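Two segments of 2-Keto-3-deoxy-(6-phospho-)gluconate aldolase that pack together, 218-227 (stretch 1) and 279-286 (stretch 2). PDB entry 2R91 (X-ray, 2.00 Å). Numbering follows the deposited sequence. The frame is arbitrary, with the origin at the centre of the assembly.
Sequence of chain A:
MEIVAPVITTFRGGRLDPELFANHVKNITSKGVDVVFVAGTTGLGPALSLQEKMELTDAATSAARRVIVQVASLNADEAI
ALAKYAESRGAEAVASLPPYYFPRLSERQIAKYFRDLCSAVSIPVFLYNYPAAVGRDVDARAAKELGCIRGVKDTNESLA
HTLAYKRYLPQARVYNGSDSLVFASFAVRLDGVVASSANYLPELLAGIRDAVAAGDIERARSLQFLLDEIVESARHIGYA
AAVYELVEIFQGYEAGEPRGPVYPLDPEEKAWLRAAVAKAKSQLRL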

# COMPACT_ATOMS: atom_id res chain seq x y z
N GLU A 218 8.88 -24.50 22.20
CA GLU A 218 10.18 -24.44 21.54
C GLU A 218 10.27 -25.38 20.32
O GLU A 218 10.78 -24.99 19.28
CB GLU A 218 11.34 -24.67 22.52
CG GLU A 218 11.46 -23.61 23.65
CD GLU A 218 10.34 -23.70 24.68
OE1 GLU A 218 9.70 -24.78 24.83
OE2 GLU A 218 10.06 -22.68 25.36
N ARG A 219 9.82 -26.63 20.47
CA ARG A 219 9.80 -27.56 19.33
C ARG A 219 8.86 -27.04 18.20
O ARG A 219 9.20 -27.09 17.00
CB ARG A 219 9.36 -28.97 19.77
CG ARG A 219 9.07 -29.90 18.58
CD ARG A 219 8.93 -31.37 18.99
NE ARG A 219 8.70 -32.25 17.84
CZ ARG A 219 9.66 -32.77 17.08
NH1 ARG A 219 10.94 -32.53 17.32
NH2 ARG A 219 9.33 -33.54 16.05
N ALA A 220 7.68 -26.59 18.58
CA ALA A 220 6.69 -26.03 17.62
C ALA A 220 7.30 -24.88 16.83
O ALA A 220 7.20 -24.81 15.60
CB ALA A 220 5.46 -25.53 18.35
N ARG A 221 7.93 -23.95 17.57
CA ARG A 221 8.58 -22.82 16.93
C ARG A 221 9.73 -23.24 16.02
O ARG A 221 9.91 -22.70 14.94
CB ARG A 221 9.08 -21.83 17.99
CG ARG A 221 9.59 -20.52 17.40
CD ARG A 221 9.69 -19.47 18.51
NE ARG A 221 10.72 -19.84 19.48
CZ ARG A 221 10.69 -19.50 20.77
NH1 ARG A 221 9.69 -18.78 21.27
NH2 ARG A 221 11.68 -19.86 21.56
N SER A 222 10.53 -24.20 16.47
CA SER A 222 11.61 -24.70 15.65
C SER A 222 11.12 -25.35 14.33
O SER A 222 11.71 -25.13 13.27
CB SER A 222 12.43 -25.72 16.42
OG SER A 222 13.42 -26.25 15.56
N LEU A 223 10.09 -26.18 14.43
CA LEU A 223 9.46 -26.78 13.24
C LEU A 223 8.93 -25.67 12.31
O LEU A 223 9.13 -25.73 11.11
CB LEU A 223 8.31 -27.71 13.65
CG LEU A 223 8.76 -29.00 14.38
CD1 LEU A 223 7.55 -29.79 14.81
CD2 LEU A 223 9.67 -29.82 13.48
N GLN A 224 8.24 -24.69 12.88
CA GLN A 224 7.80 -23.52 12.11
C GLN A 224 8.91 -22.83 11.32
O GLN A 224 8.74 -22.46 10.14
CB GLN A 224 7.09 -22.51 13.01
CG GLN A 224 6.58 -21.25 12.25
CD GLN A 224 5.44 -21.59 11.29
OE1 GLN A 224 5.60 -21.60 10.06
NE2 GLN A 224 4.31 -21.88 11.86
N PHE A 225 10.05 -22.63 11.96
CA PHE A 225 11.14 -21.92 11.30
C PHE A 225 11.70 -22.77 10.15
O PHE A 225 12.07 -22.24 9.10
CB PHE A 225 12.25 -21.57 12.30
CG PHE A 225 11.89 -20.45 13.26
CD1 PHE A 225 10.88 -19.53 12.95
CD2 PHE A 225 12.58 -20.31 14.48
CE1 PHE A 225 10.54 -18.48 13.86
CE2 PHE A 225 12.26 -19.28 15.38
CZ PHE A 225 11.25 -18.36 15.06
N LEU A 226 11.77 -24.07 10.36
CA LEU A 226 12.18 -24.98 9.29
C LEU A 226 11.24 -24.89 8.08
O LEU A 226 11.68 -24.84 6.94
CB LEU A 226 12.20 -26.41 9.81
CG LEU A 226 13.07 -27.36 9.03
CD1 LEU A 226 14.61 -26.95 9.21
CD2 LEU A 226 12.81 -28.78 9.49
N LEU A 227 9.94 -24.88 8.35
CA LEU A 227 8.93 -24.67 7.30
C LEU A 227 9.11 -23.34 6.58
O LEU A 227 9.06 -23.28 5.34
CB LEU A 227 7.52 -24.73 7.92
CG LEU A 227 6.35 -24.42 6.94
CD1 LEU A 227 6.40 -25.36 5.71
CD2 LEU A 227 4.99 -24.48 7.64
N LYS A 279 18.85 -29.56 2.74
CA LYS A 279 19.30 -29.40 4.11
C LYS A 279 18.11 -29.43 5.09
O LYS A 279 18.08 -30.27 6.01
CB LYS A 279 20.09 -28.10 4.23
CG LYS A 279 20.23 -27.56 5.63
CD LYS A 279 21.25 -28.31 6.43
CE LYS A 279 21.76 -27.40 7.55
NZ LYS A 279 22.53 -28.17 8.55
N ALA A 280 17.13 -28.55 4.89
CA ALA A 280 15.94 -28.54 5.75
C ALA A 280 15.31 -29.92 5.80
O ALA A 280 14.84 -30.36 6.84
CB ALA A 280 14.92 -27.50 5.28
N LYS A 281 15.32 -30.61 4.67
CA LYS A 281 14.75 -31.94 4.60
C LYS A 281 15.45 -32.93 5.54
O LYS A 281 14.79 -33.71 6.25
CB LYS A 281 14.82 -32.48 3.18
CG LYS A 281 14.19 -33.82 3.04
CD LYS A 281 13.94 -34.18 1.60
CE LYS A 281 13.52 -35.63 1.47
NZ LYS A 281 13.65 -36.14 0.06
N SER A 282 16.79 -32.91 5.52
CA SER A 282 17.58 -33.82 6.34
C SER A 282 17.34 -33.56 7.83
O SER A 282 17.36 -34.49 8.63
CB SER A 282 19.07 -33.72 5.99
OG SER A 282 19.63 -32.50 6.44
N GLN A 283 17.09 -32.31 8.19
CA GLN A 283 16.82 -31.91 9.57
C GLN A 283 15.47 -32.38 10.11
O GLN A 283 15.12 -32.08 11.27
CB GLN A 283 16.91 -30.39 9.73
CG GLN A 283 18.31 -29.81 9.70
CD GLN A 283 18.30 -28.28 9.68
OE1 GLN A 283 18.96 -27.62 10.50
NE2 GLN A 283 17.55 -27.70 8.74
N LEU A 284 14.70 -33.11 9.29
CA LEU A 284 13.32 -33.44 9.65
C LEU A 284 13.16 -34.80 10.33
O LEU A 284 13.38 -35.85 9.72
CB LEU A 284 12.39 -33.32 8.44
CG LEU A 284 11.90 -31.89 8.19
CD1 LEU A 284 11.04 -31.82 6.95
CD2 LEU A 284 11.14 -31.39 9.40
N ARG A 285 12.74 -34.74 11.60
CA ARG A 285 12.47 -35.92 12.45
C ARG A 285 10.96 -36.17 12.64
O ARG A 285 10.48 -36.30 13.77
CB ARG A 285 13.10 -35.73 13.84
CG ARG A 285 14.61 -35.54 13.84
CD ARG A 285 15.36 -36.86 13.67
NE ARG A 285 16.81 -36.69 13.65
CZ ARG A 285 17.46 -35.70 13.02
NH1 ARG A 285 16.79 -34.79 12.32
NH2 ARG A 285 18.78 -35.64 13.09
N LEU A 286 10.23 -36.23 11.52
CA LEU A 286 8.76 -36.35 11.55
C LEU A 286 8.30 -37.61 10.81
O LEU A 286 7.13 -38.00 10.86
CB LEU A 286 8.11 -35.10 10.93
CG LEU A 286 8.13 -33.76 11.66
CD1 LEU A 286 7.20 -33.74 12.87
CD2 LEU A 286 9.52 -33.38 12.08

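The contact is chiefly apolar, and no hydrogen bond crosses it. Leu226 is its centre. Its CA-to-CB bond points toward the second stretch, and it has the largest area covered there. Leu226 CD1 lies 4.0 Å from Ala280 CB, a normal van der Waals distance. Leu226 CD2 is 3.1 Å from Leu284 CD2. That is short for two methyl groups, and Leu284 is poorly ordered, so the value deserves caution. Further along, Leu223 CD2 meets Leu286 CD2 at 3.8 Å. Both side chains start sideways, and their ends come nearer.

Some polar atoms border this apolar patch without bonding across it. Leu226 CD1 is 3.1 Å from Gln283 NE2, a tight approach of a methyl to an amide. Leu226 CD2 also sits 3.7 Å from Ala280 O.

Arg219 reaches the chain end through an extended side chain. Its NH2 is 3.8 Å from Arg285 O, too far for a hydrogen bond, although the oxygen lies at the guanidinium edge. The same NH2 is 3.8 Å from Leu286 CD1. Arg285 and Leu286 are poorly ordered, so these positions are less certain.

Hydrogen bonds also form within each stretch. Leu226 N donates to Ser222 O at 3.1 Å, a backbone bond of the first helix. In the second stretch, the side-chain hydroxyl Ser282 OG donates to the backbone Lys279 O at 2.7 Å.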